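Long-range contacts in TRAP dicarboxylate transporter, DctP subunit (Anaerococcus prevoti, PDB 4N91), which binds both anomers of D-glucuronate and probably serves as the solute-receptor subunit of a TRAP transporter: residues 113-118 with 237-242; 167-172 with 187-192; 215-220 with 232-237; 225-230 with 289-294. All coordinates share one frame; numbering follows the deposited sequence. Where two conformers were deposited one is given.

Interaction 1. Residues 113-118 with 237-242; sequences YLFASS and HQMVPD. With BDP (beta-D-glucopyranuronic acid), chain C.
Y113 and H237 meet where strand 231-238 leaves one sheet of the two-lobed periplasmic-binding-protein fold and runs toward strand 242-247 of the other, carrying D242 into the sugar pocket. The backbone bond from Y113 N to H237 O, 2.8 Å and 154° at the hydrogen, joins the interlobe link to the loop 113-118. Beyond it the phenol ring lies with one face against H237 CA, a CH-pi contact 3.9 Å from the ring centroid and displaced toward the rim. Y113 OH bonds to D235 O. In H237, chi1 of 45° puts CG between the backbone N and the carbonyl carbon; the imidazole bonds through ND1 to D235 OD2 and through NE2 to E214 OE2.

Further along, F115 presents the CD2 side of its ring to M239 CB at 4.0 Å, while M239 O lies near the ring plane at the edge. V124 and Y121 of helix 118-125 also pack on F115. D242 OD1 lies 2.7 Å from O3 of beta-D-glucuronate, and D242 OD2 lies 2.8 Å from its O2. The selenomethionine chain of M239 bends at its last torsion (chi3 92°), placing CE 3.6 Å from S118 CB.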
loop_
_atom_site.group_PDB
_atom_site.type_symbol
_atom_site.label_atom_id
_atom_site.label_comp_id
_atom_site.label_asym_id
_atom_site.label_seq_id
_atom_site.Cartn_x
_atom_site.Cartn_y
_atom_site.Cartn_z
ATOM N N TYR A 113 6.509 -11.342 5.345
ATOM C CA TYR A 113 7.508 -11.437 6.395
ATOM C C TYR A 113 8.885 -11.087 5.871
ATOM O O TYR A 113 9.875 -11.764 6.152
ATOM C CB TYR A 113 7.463 -12.825 7.022
ATOM C CG TYR A 113 6.131 -13.075 7.665
ATOM C CD1 TYR A 113 5.757 -12.378 8.802
ATOM C CD2 TYR A 113 5.221 -13.965 7.121
ATOM C CE1 TYR A 113 4.528 -12.583 9.392
ATOM C CE2 TYR A 113 3.998 -14.181 7.700
ATOM C CZ TYR A 113 3.648 -13.478 8.831
ATOM O OH TYR A 113 2.405 -13.672 9.409
ATOM N N LEU A 114 8.926 -9.995 5.126
ATOM C CA LEU A 114 10.146 -9.542 4.491
ATOM C C LEU A 114 10.927 -8.662 5.439
ATOM O O LEU A 114 12.147 -8.806 5.565
ATOM C CB LEU A 114 9.814 -8.777 3.208
ATOM C CG LEU A 114 10.986 -8.093 2.529
ATOM C CD1 LEU A 114 11.982 -9.147 2.055
ATOM C CD2 LEU A 114 10.473 -7.240 1.379
ATOM N N PHE A 115 10.239 -7.757 6.132
ATOM C CA PHE A 115 10.942 -6.810 6.997
ATOM C C PHE A 115 10.923 -7.203 8.467
ATOM O O PHE A 115 9.894 -7.633 9.004
ATOM C CB PHE A 115 10.329 -5.426 6.846
ATOM C CG PHE A 115 10.342 -4.917 5.434
ATOM C CD1 PHE A 115 11.544 -4.564 4.834
ATOM C CD2 PHE A 115 9.173 -4.776 4.730
ATOM C CE1 PHE A 115 11.562 -4.092 3.533
ATOM C CE2 PHE A 115 9.178 -4.298 3.435
ATOM C CZ PHE A 115 10.388 -3.958 2.835
ATOM N N ALA A 116 12.060 -7.049 9.128
ATOM C CA ALA A 116 12.160 -7.486 10.518
ATOM C C ALA A 116 11.416 -6.541 11.449
ATOM O O ALA A 116 10.968 -6.951 12.524
ATOM C CB ALA A 116 13.620 -7.591 10.930
ATOM N N SER A 117 11.301 -5.279 11.049
ATOM C CA SER A 117 10.773 -4.232 11.932
ATOM C C SER A 117 10.289 -3.089 11.075
ATOM O O SER A 117 10.679 -2.985 9.906
ATOM C CB SER A 117 11.867 -3.714 12.874
ATOM O OG SER A 117 12.859 -2.973 12.173
ATOM N N SER A 118 9.470 -2.210 11.650
ATOM C CA SER A 118 9.007 -1.051 10.900
ATOM C C SER A 118 10.191 -0.137 10.615
ATOM O O SER A 118 10.254 0.505 9.562
ATOM C CB SER A 118 7.852 -0.320 11.623
ATOM O OG SER A 118 8.290 0.326 12.799
ATOM N N HIS A 237 1.475 -10.070 8.179
ATOM C CA HIS A 237 2.121 -10.838 7.123
ATOM C C HIS A 237 2.871 -9.996 6.119
ATOM O O HIS A 237 3.817 -10.486 5.497
ATOM C CB HIS A 237 1.144 -11.758 6.393
ATOM C CG HIS A 237 -0.159 -11.119 6.032
ATOM N ND1 HIS A 237 -1.301 -11.333 6.767
ATOM C CD2 HIS A 237 -0.521 -10.319 5.002
ATOM C CE1 HIS A 237 -2.304 -10.672 6.229
ATOM N NE2 HIS A 237 -1.863 -10.052 5.156
ATOM N N GLN A 238 2.473 -8.743 5.949
ATOM C CA GLN A 238 3.152 -7.862 4.998
ATOM C C GLN A 238 3.206 -6.436 5.500
ATOM O O GLN A 238 2.349 -5.998 6.305
ATOM C CB GLN A 238 2.469 -7.829 3.642
ATOM C CG GLN A 238 2.476 -9.117 2.866
ATOM C CD GLN A 238 1.463 -9.057 1.748
ATOM O OE1 GLN A 238 0.242 -8.834 1.968
ATOM N NE2 GLN A 238 1.944 -9.214 0.541
HETATM N N MSE A 239 4.225 -5.718 5.017
HETATM C CA MSE A 239 4.304 -4.271 5.138
HETATM C C MSE A 239 4.399 -3.758 3.716
HETATM O O MSE A 239 5.466 -3.795 3.102
HETATM C CB MSE A 239 5.490 -3.811 5.975
HETATM C CG MSE A 239 5.481 -4.419 7.321
HETATM SE SE MSE A 239 6.932 -3.716 8.407
HETATM C CE MSE A 239 5.927 -2.223 9.237
ATOM N N VAL A 240 3.267 -3.306 3.191
ATOM C CA VAL A 240 3.164 -3.035 1.753
ATOM C C VAL A 240 3.111 -1.536 1.538
ATOM O O VAL A 240 2.152 -0.870 1.946
ATOM C CB VAL A 240 1.910 -3.687 1.117
ATOM C CG1 VAL A 240 1.895 -3.437 -0.387
ATOM C CG2 VAL A 240 1.870 -5.198 1.410
ATOM N N PRO A 241 4.151 -0.977 0.919
ATOM C CA PRO A 241 4.095 0.478 0.760
ATOM C C PRO A 241 3.043 0.906 -0.236
ATOM O O PRO A 241 2.797 0.202 -1.219
ATOM C CB PRO A 241 5.498 0.834 0.244
ATOM C CG PRO A 241 5.976 -0.426 -0.464
ATOM C CD PRO A 241 5.372 -1.570 0.343
ATOM N N ASP A 242 2.438 2.057 0.003
ATOM C CA ASP A 242 1.712 2.764 -1.036
ATOM C C ASP A 242 2.736 3.560 -1.846
ATOM O O ASP A 242 3.705 4.120 -1.295
ATOM C CB ASP A 242 0.650 3.688 -0.428
ATOM C CG ASP A 242 -0.569 2.950 0.083
ATOM O OD1 ASP A 242 -0.899 1.851 -0.444
ATOM O OD2 ASP A 242 -1.231 3.499 0.994
HETATM C C1 BDP C . -4.615 0.223 2.141
HETATM C C2 BDP C . -3.713 0.869 1.193
HETATM C C3 BDP C . -4.437 1.182 -0.084
HETATM C C4 BDP C . -4.972 -0.002 -0.682
HETATM C C5 BDP C . -5.838 -0.695 0.296
HETATM C C6 BDP C . -6.327 -2.068 -0.232
HETATM O O2 BDP C . -3.509 2.194 1.824
HETATM O O3 BDP C . -3.533 1.865 -1.015
HETATM O O4 BDP C . -5.621 0.205 -1.829
HETATM O O5 BDP C . -5.103 -0.976 1.538
HETATM O O6A BDP C . -6.929 -2.033 -1.327
HETATM O O1 BDP C . -3.788 -0.294 3.215
HETATM O O6B BDP C . -6.302 -3.056 0.537
#

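Interaction 2. Residues 167-172 with 187-192; sequences EDLSGL and DLLGSS
S191 OG donates to L169 O over 2.7 Å, the shortest polar link between 167-172 and 187-192. The hydroxyl stands anti to the backbone N (chi1 -168°) and approaches from above the carbonyl plane of L169, 36° out of it. From the opposite face the same oxygen receives L172 N at 3.1 Å, so two donors grip the oxygen from opposite faces of its plane. The second of these bonds closes a type II beta turn from L169 to L172, with G171 at the positive-phi position.

Around this core the contacts are weaker. S192 N reaches L172 O in a weak, bent bond of 3.3 Å. S170 CA makes a CA-H...O contact with G190 O at 3.5 Å, and the same carbonyl accepts a hydrogen from a water 2.8 Å away, which is also hydrogen-bonded to S170 OG. G190 O thus has a CA-H...O contact on the protein side and a water as its donor. G190 itself ends the preceding helix in a Schellman motif, and this sets the course of the chain into S191. On the inner side the leucines meet through their branches, L169 CD1 lying 3.9 Å from L189 CD1.

Farther out, F156 of strand 154-158 touches both leucines, and L189 also packs on F303, A306 and V307 of helix 301-317. The two segments flank a beta-alpha-beta crossover: 167-172 leads into strand 173-176, while 187-192 leaves helix 180-188 for the adjacent parallel strand 192-195, where S192 continues the backbone pairing with I174.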
loop_
_atom_site.group_PDB
_atom_site.type_symbol
_atom_site.label_atom_id
_atom_site.label_comp_id
_atom_site.label_asym_id
_atom_site.label_seq_id
_atom_site.Cartn_x
_atom_site.Cartn_y
_atom_site.Cartn_z
ATOM N N GLU A 167 -4.654 -22.567 9.922
ATOM C CA GLU A 167 -5.787 -23.478 9.725
ATOM C C GLU A 167 -7.170 -22.812 9.904
ATOM O O GLU A 167 -8.152 -23.274 9.327
ATOM C CB GLU A 167 -5.661 -24.735 10.613
ATOM C CG GLU A 167 -5.684 -24.461 12.091
ATOM C CD GLU A 167 -5.436 -25.721 12.917
ATOM O OE1 GLU A 167 -6.337 -26.579 12.973
ATOM O OE2 GLU A 167 -4.336 -25.851 13.500
ATOM N N ASP A 168 -7.248 -21.732 10.682
ATOM C CA ASP A 168 -8.507 -21.017 10.890
ATOM C C ASP A 168 -9.006 -20.301 9.614
ATOM O O ASP A 168 -10.181 -19.905 9.527
ATOM C CB ASP A 168 -8.344 -20.009 12.028
ATOM C CG ASP A 168 -7.976 -20.674 13.345
ATOM O OD1 ASP A 168 -8.467 -21.803 13.577
ATOM O OD2 ASP A 168 -7.201 -20.090 14.139
ATOM N N LEU A 169 -8.124 -20.165 8.632
ATOM C CA LEU A 169 -8.475 -19.546 7.344
ATOM C C LEU A 169 -9.028 -20.560 6.354
ATOM O O LEU A 169 -9.505 -20.198 5.281
ATOM C CB LEU A 169 -7.245 -18.859 6.745
ATOM C CG LEU A 169 -6.735 -17.657 7.553
ATOM C CD1 LEU A 169 -5.363 -17.255 7.055
ATOM C CD2 LEU A 169 -7.711 -16.483 7.501
ATOM N N SER A 170 -8.952 -21.838 6.714
ATOM C CA SER A 170 -9.432 -22.900 5.847
ATOM C C SER A 170 -10.940 -22.812 5.619
ATOM O O SER A 170 -11.720 -22.705 6.562
ATOM C CB SER A 170 -9.086 -24.263 6.459
ATOM O OG SER A 170 -9.657 -25.306 5.694
ATOM N N GLY A 171 -11.346 -22.840 4.358
ATOM C CA GLY A 171 -12.757 -22.749 4.020
ATOM C C GLY A 171 -13.328 -21.337 4.082
ATOM O O GLY A 171 -14.543 -21.140 3.919
ATOM N N LEU A 172 -12.475 -20.352 4.354
ATOM C CA LEU A 172 -12.911 -18.949 4.303
ATOM C C LEU A 172 -12.533 -18.338 2.958
ATOM O O LEU A 172 -11.574 -18.770 2.292
ATOM C CB LEU A 172 -12.259 -18.110 5.403
ATOM C CG LEU A 172 -12.501 -18.532 6.858
ATOM C CD1 LEU A 172 -11.914 -17.489 7.794
ATOM C CD2 LEU A 172 -13.968 -18.750 7.120
ATOM N N ASP A 187 -3.464 -19.206 -0.939
ATOM C CA ASP A 187 -3.426 -20.619 -1.289
ATOM C C ASP A 187 -2.524 -21.402 -0.322
ATOM O O ASP A 187 -2.900 -22.492 0.143
ATOM C CB ASP A 187 -2.895 -20.813 -2.699
ATOM C CG ASP A 187 -3.856 -20.378 -3.769
ATOM O OD1 ASP A 187 -5.075 -20.244 -3.503
ATOM O OD2 ASP A 187 -3.373 -20.200 -4.904
ATOM N N LEU A 188 -1.346 -20.855 -0.018
ATOM C CA LEU A 188 -0.405 -21.499 0.897
ATOM C C LEU A 188 -0.912 -21.552 2.333
ATOM O O LEU A 188 -0.532 -22.429 3.109
ATOM C CB LEU A 188 0.932 -20.764 0.867
ATOM C CG LEU A 188 1.755 -20.985 -0.391
ATOM C CD1 LEU A 188 2.843 -19.928 -0.497
ATOM C CD2 LEU A 188 2.345 -22.400 -0.362
ATOM N N LEU A 189 -1.762 -20.599 2.693
ATOM C CA LEU A 189 -2.442 -20.619 3.986
ATOM C C LEU A 189 -3.657 -21.565 4.031
ATOM O O LEU A 189 -4.380 -21.607 5.036
ATOM C CB LEU A 189 -2.891 -19.199 4.345
ATOM C CG LEU A 189 -1.755 -18.231 4.664
ATOM C CD1 LEU A 189 -2.229 -16.753 4.709
ATOM C CD2 LEU A 189 -1.143 -18.619 6.010
ATOM N N GLY A 190 -3.899 -22.312 2.958
ATOM C CA GLY A 190 -5.008 -23.257 2.908
ATOM C C GLY A 190 -6.374 -22.615 2.757
ATOM O O GLY A 190 -7.405 -23.231 3.031
ATOM N N SER A 191 -6.380 -21.375 2.283
ATOM C CA SER A 191 -7.582 -20.561 2.218
ATOM C C SER A 191 -7.917 -20.244 0.758
ATOM O O SER A 191 -7.412 -20.901 -0.177
ATOM C CB SER A 191 -7.339 -19.307 3.057
ATOM O OG SER A 191 -8.524 -18.585 3.287
ATOM N N SER A 192 -8.758 -19.244 0.547
ATOM C CA SER A 192 -9.180 -18.866 -0.792
ATOM C C SER A 192 -9.171 -17.337 -0.897
ATOM O O SER A 192 -9.686 -16.660 -0.015
ATOM C CB SER A 192 -10.588 -19.385 -1.049
ATOM O OG SER A 192 -10.979 -19.087 -2.372
HETATM O O HOH W 1 -7.274 -25.835 4.082
#

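Interaction 3. Residues 215-220 with 232-237; sequences NNEMSL and YSYDMH. With BDP (beta-D-glucopyranuronic acid), chain C.
Y232 crosses from strand 231-238 to segment 215-220, between strand 212-215 and helix 218-221, a second-shell contact of the glucuronate pocket. Its CB packs on V293, and with CG anti to the backbone N (chi1 -174°) the ring extends toward that segment. CD2 meets L220 CD1 at 3.6 Å, obliquely to the ring. CE2 passes near N215 O and CZ near E217 CG. At the tip, OH donates to N215 O over 2.7 Å, in the carbonyl plane and on a lone pair, with an angle of 142° at the oxygen.

Alongside, Y234 OH donates to E217 OE2 at 2.7 Å; OE2 accepts through its anti lone pair, the one away from the other oxygen. E217 bends at its second torsion, and its carboxylate is turned 67° from the Y234 ring, with OE2 at the ring edge. One face of that ring receives Y232 CE1, 3.6 Å above the plane near the rim.

Toward the ligand, N215 ND2 donates to ring oxygen O5 of beta-D-glucuronate at 3.1 Å. N215 OD1 accepts from N216 N at 2.8 Å and lies 2.7 Å from the sugar O1, while N216 ND2 bonds to A151 O and also lies near O1.

The bonds to N215 O and OD1 probably help to orient N215, whose ND2 donates to O5. The phenol donating to buried E217 is consistent with an ionised carboxylate.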
loop_
_atom_site.group_PDB
_atom_site.type_symbol
_atom_site.label_atom_id
_atom_site.label_comp_id
_atom_site.label_asym_id
_atom_site.label_seq_id
_atom_site.Cartn_x
_atom_site.Cartn_y
_atom_site.Cartn_z
ATOM N N ASN A 215 -5.566 -6.128 6.293
ATOM C CA ASN A 215 -5.144 -4.767 6.101
ATOM C C ASN A 215 -4.611 -4.201 7.395
ATOM O O ASN A 215 -4.585 -4.874 8.419
ATOM C CB ASN A 215 -6.325 -3.901 5.638
ATOM C CG ASN A 215 -5.907 -2.899 4.600
ATOM O OD1 ASN A 215 -4.936 -2.161 4.794
ATOM N ND2 ASN A 215 -6.606 -2.894 3.462
ATOM N N ASN A 216 -4.226 -2.937 7.338
ATOM C CA ASN A 216 -3.925 -2.194 8.534
ATOM C C ASN A 216 -5.202 -1.803 9.286
ATOM O O ASN A 216 -6.319 -2.048 8.831
ATOM C CB ASN A 216 -3.075 -0.972 8.204
ATOM C CG ASN A 216 -3.773 0.004 7.273
ATOM O OD1 ASN A 216 -4.942 0.399 7.495
ATOM N ND2 ASN A 216 -3.087 0.367 6.192
ATOM N N GLU A 217 -5.035 -1.177 10.440
ATOM C CA GLU A 217 -6.155 -0.864 11.310
ATOM C C GLU A 217 -7.097 0.220 10.790
ATOM O O GLU A 217 -8.246 0.272 11.205
ATOM C CB GLU A 217 -5.651 -0.480 12.689
ATOM C CG GLU A 217 -4.777 -1.551 13.333
ATOM C CD GLU A 217 -3.277 -1.385 13.091
ATOM O OE1 GLU A 217 -2.849 -0.916 12.010
ATOM O OE2 GLU A 217 -2.509 -1.737 14.030
HETATM N N MSE A 218 -6.610 1.060 9.885
HETATM C CA MSE A 218 -7.411 2.158 9.364
HETATM C C MSE A 218 -8.589 1.653 8.535
HETATM O O MSE A 218 -9.613 2.321 8.418
HETATM C CB MSE A 218 -6.536 3.133 8.572
HETATM C CG MSE A 218 -5.797 4.122 9.433
HETATM SE SE MSE A 218 -7.055 5.447 9.988
HETATM C CE MSE A 218 -6.981 6.830 8.622
ATOM N N SER A 219 -8.462 0.459 7.971
ATOM C CA SER A 219 -9.572 -0.156 7.249
ATOM C C SER A 219 -10.762 -0.364 8.156
ATOM O O SER A 219 -11.895 -0.330 7.692
ATOM C CB SER A 219 -9.176 -1.527 6.676
ATOM O OG SER A 219 -8.390 -1.365 5.495
ATOM N N LEU A 220 -10.514 -0.665 9.425
ATOM C CA LEU A 220 -11.591 -0.988 10.340
ATOM C C LEU A 220 -12.471 0.223 10.613
ATOM O O LEU A 220 -13.666 0.094 10.809
ATOM C CB LEU A 220 -11.038 -1.460 11.685
ATOM C CG LEU A 220 -10.207 -2.742 11.666
ATOM C CD1 LEU A 220 -9.551 -2.990 13.014
ATOM C CD2 LEU A 220 -11.097 -3.913 11.276
ATOM N N TYR A 232 -9.628 -8.974 14.864
ATOM C CA TYR A 232 -8.460 -8.495 14.139
ATOM C C TYR A 232 -7.245 -9.143 14.756
ATOM O O TYR A 232 -6.937 -8.907 15.923
ATOM C CB TYR A 232 -8.365 -6.975 14.183
ATOM C CG TYR A 232 -7.252 -6.372 13.326
ATOM C CD1 TYR A 232 -5.946 -6.352 13.759
ATOM C CD2 TYR A 232 -7.528 -5.797 12.101
ATOM C CE1 TYR A 232 -4.934 -5.787 13.000
ATOM C CE2 TYR A 232 -6.508 -5.245 11.315
ATOM C CZ TYR A 232 -5.208 -5.241 11.793
ATOM O OH TYR A 232 -4.203 -4.703 11.051
ATOM N N SER A 233 -6.560 -9.961 13.963
ATOM C CA SER A 233 -5.498 -10.824 14.448
ATOM C C SER A 233 -4.127 -10.440 13.857
ATOM O O SER A 233 -3.903 -10.594 12.669
ATOM C CB SER A 233 -5.831 -12.274 14.105
ATOM O OG SER A 233 -4.807 -13.157 14.541
ATOM N N TYR A 234 -3.221 -9.969 14.708
ATOM C CA TYR A 234 -1.967 -9.379 14.285
ATOM C C TYR A 234 -0.928 -10.388 13.807
ATOM O O TYR A 234 0.131 -10.563 14.436
ATOM C CB TYR A 234 -1.394 -8.549 15.425
ATOM C CG TYR A 234 -1.955 -7.141 15.595
ATOM C CD1 TYR A 234 -1.566 -6.118 14.742
ATOM C CD2 TYR A 234 -2.822 -6.818 16.623
ATOM C CE1 TYR A 234 -2.026 -4.844 14.892
ATOM C CE2 TYR A 234 -3.306 -5.523 16.771
ATOM C CZ TYR A 234 -2.879 -4.539 15.905
ATOM O OH TYR A 234 -3.310 -3.255 16.064
ATOM N N ASP A 235 -1.225 -11.050 12.702
ATOM C CA ASP A 235 -0.244 -11.932 12.096
ATOM C C ASP A 235 0.809 -11.119 11.330
ATOM O O ASP A 235 1.909 -11.606 11.085
ATOM C CB ASP A 235 -0.908 -12.959 11.200
ATOM C CG ASP A 235 -1.501 -12.350 9.958
ATOM O OD1 ASP A 235 -2.393 -11.501 10.118
ATOM O OD2 ASP A 235 -1.083 -12.722 8.831
HETATM N N MSE A 236 0.449 -9.889 10.952
HETATM C CA MSE A 236 1.359 -8.915 10.315
HETATM C C MSE A 236 2.182 -9.513 9.156
HETATM O O MSE A 236 3.431 -9.428 9.114
HETATM C CB MSE A 236 2.257 -8.274 11.387
HETATM C CG MSE A 236 1.466 -7.461 12.400
HETATM SE SE MSE A 236 2.543 -6.843 13.903
HETATM C CE MSE A 236 3.618 -5.562 12.910
ATOM N N HIS A 237 1.475 -10.070 8.179
ATOM C CA HIS A 237 2.121 -10.838 7.123
ATOM C C HIS A 237 2.871 -9.996 6.119
ATOM O O HIS A 237 3.817 -10.486 5.497
ATOM C CB HIS A 237 1.144 -11.758 6.393
ATOM C CG HIS A 237 -0.159 -11.119 6.032
ATOM N ND1 HIS A 237 -1.301 -11.333 6.767
ATOM C CD2 HIS A 237 -0.521 -10.319 5.002
ATOM C CE1 HIS A 237 -2.304 -10.672 6.229
ATOM N NE2 HIS A 237 -1.863 -10.052 5.156
HETATM C C1 BDP C . -4.615 0.223 2.141
HETATM C C2 BDP C . -3.713 0.869 1.193
HETATM C C3 BDP C . -4.437 1.182 -0.084
HETATM C C4 BDP C . -4.972 -0.002 -0.682
HETATM C C5 BDP C . -5.838 -0.695 0.296
HETATM C C6 BDP C . -6.327 -2.068 -0.232
HETATM O O2 BDP C . -3.509 2.194 1.824
HETATM O O3 BDP C . -3.533 1.865 -1.015
HETATM O O4 BDP C . -5.621 0.205 -1.829
HETATM O O5 BDP C . -5.103 -0.976 1.538
HETATM O O6A BDP C . -6.929 -2.033 -1.327
HETATM O O1 BDP C . -3.788 -0.294 3.215
HETATM O O6B BDP C . -6.302 -3.056 0.537
#

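Interaction 4. Residues 225-230 with 289-294; sequences HGEVCK and SEMGVE
M291 O, the first atom of 289-294 to bond to 225-230, accepts from K230 NZ at 3.0 Å, the donor tilted from the carbonyl plane. The same ammonium donates to G226 O at 2.7 Å, within that carbonyl's plane, so one lysine ties the two backbones together. A carbonyl such as M291 O, near the end of helix 256-290, would be expected to suit a positive group. The selenomethionine chain of M291 heads toward G226 and E227, but its CE is modelled too close to the G226 backbone, which makes the placement of that methyl doubtful.

G292 follows with positive phi (101°) and closes helix 256-290 in a Schellman motif. K230 folds across it: a bend at chi2 (-76°) places CD 3.8 Å from G292 O.

V293 next turns its two methyls to the chain opposite. CG2 lies 3.8 Å from C229 O, a buried carbonyl with no polar partner in the model, while CG1 faces K230 O. V293 CA adds a CA-H...O contact to K230 O at 3.6 Å.

E294 N then donates to K230 O over 2.7 Å, nearly straight at 166°. Backbone pairing continues between E294 and Y232. The arrangement is thus a Schellman motif after helix 256-290, followed at once by strand 294-296, which is outermost in its sheet within this chain and runs parallel to 231-238.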
loop_
_atom_site.group_PDB
_atom_site.type_symbol
_atom_site.label_atom_id
_atom_site.label_comp_id
_atom_site.label_asym_id
_atom_site.label_seq_id
_atom_site.Cartn_x
_atom_site.Cartn_y
_atom_site.Cartn_z
ATOM N N HIS A 225 -14.793 -1.302 8.106
ATOM C CA HIS A 225 -14.812 -2.756 8.104
ATOM C C HIS A 225 -15.012 -3.350 9.498
ATOM O O HIS A 225 -15.436 -4.497 9.639
ATOM C CB HIS A 225 -13.537 -3.330 7.502
ATOM C CG HIS A 225 -13.300 -2.913 6.092
ATOM N ND1 HIS A 225 -12.170 -3.269 5.395
ATOM C CD2 HIS A 225 -14.029 -2.136 5.252
ATOM C CE1 HIS A 225 -12.206 -2.736 4.189
ATOM N NE2 HIS A 225 -13.323 -2.046 4.075
ATOM N N GLY A 226 -14.690 -2.572 10.518
ATOM C CA GLY A 226 -14.897 -2.999 11.893
ATOM C C GLY A 226 -16.343 -3.010 12.324
ATOM O O GLY A 226 -16.675 -3.515 13.412
ATOM N N GLU A 227 -17.229 -2.503 11.473
ATOM C CA GLU A 227 -18.668 -2.608 11.740
ATOM C C GLU A 227 -19.112 -4.056 11.568
ATOM O O GLU A 227 -20.037 -4.516 12.244
ATOM C CB GLU A 227 -19.474 -1.704 10.796
ATOM C CG GLU A 227 -19.265 -0.239 11.008
ATOM C CD GLU A 227 -20.076 0.605 10.032
ATOM O OE1 GLU A 227 -20.965 0.041 9.349
ATOM O OE2 GLU A 227 -19.819 1.827 9.951
ATOM N N VAL A 228 -18.466 -4.771 10.642
ATOM C CA VAL A 228 -18.797 -6.142 10.348
ATOM C C VAL A 228 -17.797 -7.108 10.976
ATOM O O VAL A 228 -18.185 -8.134 11.523
ATOM C CB VAL A 228 -18.798 -6.394 8.834
ATOM C CG1 VAL A 228 -18.966 -7.890 8.541
ATOM C CG2 VAL A 228 -19.870 -5.553 8.147
ATOM N N CYS A 229 -16.502 -6.778 10.900
ATOM C CA CYS A 229 -15.452 -7.678 11.379
ATOM C C CYS A 229 -14.901 -7.267 12.708
ATOM O O CYS A 229 -14.260 -6.218 12.823
ATOM C CB CYS A 229 -14.277 -7.758 10.404
ATOM S SG CYS A 229 -14.752 -8.499 8.818
ATOM N N LYS A 230 -15.138 -8.085 13.735
ATOM C CA LYS A 230 -14.700 -7.709 15.063
ATOM C C LYS A 230 -13.516 -8.512 15.584
ATOM O O LYS A 230 -13.169 -8.383 16.752
ATOM C CB LYS A 230 -15.838 -7.836 16.081
ATOM C CG LYS A 230 -17.167 -7.215 15.691
ATOM C CD LYS A 230 -17.139 -5.718 15.817
ATOM C CE LYS A 230 -18.577 -5.172 15.712
ATOM N NZ LYS A 230 -18.556 -3.750 15.386
ATOM N N SER A 289 -11.367 -0.342 19.060
ATOM C CA SER A 289 -11.711 -0.895 20.363
ATOM C C SER A 289 -13.102 -0.432 20.794
ATOM O O SER A 289 -13.923 -1.224 21.245
ATOM C CB SER A 289 -10.673 -0.488 21.398
ATOM O OG SER A 289 -9.463 -1.183 21.177
ATOM N N GLU A 290 -13.383 0.852 20.615
ATOM C CA GLU A 290 -14.655 1.406 21.028
ATOM C C GLU A 290 -15.813 0.839 20.210
ATOM O O GLU A 290 -16.926 0.732 20.719
ATOM C CB GLU A 290 -14.630 2.932 20.920
ATOM C CG GLU A 290 -13.656 3.597 21.869
ATOM C CD GLU A 290 -13.571 5.103 21.650
ATOM O OE1 GLU A 290 -14.041 5.589 20.599
ATOM O OE2 GLU A 290 -13.030 5.799 22.528
HETATM N N MSE A 291 -15.537 0.458 18.961
HETATM C CA MSE A 291 -16.514 -0.144 18.060
HETATM C C MSE A 291 -16.771 -1.619 18.398
HETATM O O MSE A 291 -17.643 -2.251 17.808
HETATM C CB MSE A 291 -16.016 -0.084 16.613
HETATM C CG MSE A 291 -16.067 1.255 15.966
HETATM SE SE MSE A 291 -15.124 1.101 14.252
HETATM C CE MSE A 291 -16.311 -0.140 13.395
ATOM N N GLY A 292 -15.982 -2.189 19.296
ATOM C CA GLY A 292 -16.158 -3.584 19.661
ATOM C C GLY A 292 -15.181 -4.541 19.006
ATOM O O GLY A 292 -15.326 -5.758 19.114
ATOM N N VAL A 293 -14.170 -4.021 18.318
ATOM C CA VAL A 293 -13.201 -4.925 17.723
ATOM C C VAL A 293 -12.316 -5.511 18.804
ATOM O O VAL A 293 -11.817 -4.807 19.692
ATOM C CB VAL A 293 -12.343 -4.219 16.651
ATOM C CG1 VAL A 293 -11.237 -5.137 16.131
ATOM C CG2 VAL A 293 -13.214 -3.717 15.523
ATOM N N GLU A 294 -12.118 -6.811 18.718
ATOM C CA GLU A 294 -11.178 -7.507 19.564
ATOM C C GLU A 294 -9.875 -7.755 18.841
ATOM O O GLU A 294 -9.839 -8.337 17.745
ATOM C CB GLU A 294 -11.783 -8.819 20.054
ATOM C CG GLU A 294 -10.805 -9.664 20.886
ATOM C CD GLU A 294 -11.406 -10.971 21.312
ATOM O OE1 GLU A 294 -12.641 -11.104 21.201
ATOM O OE2 GLU A 294 -10.652 -11.860 21.766
#

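In the fold
Strand 231-238 connects most of the set. Interactions 1 and 3 share H237, lie 12 Å apart between centres and both reach beta-D-glucuronate, through D242 in one and N215 with N216 in the other. Interaction 4 is also 12 Å from interaction 3 and touches it directly: L220 O lies 2.9 Å from G226 N, and Y232 N 3.0 Å from E294 O. It stands back from the pocket, the side chain of C229 being about 13 Å from the sugar. Interaction 2 is peripheral, 21 Å from interaction 1 and 17 Å from interaction 3 between centres, yet it borders strand 173-176, which supplies the ligand-binding R175.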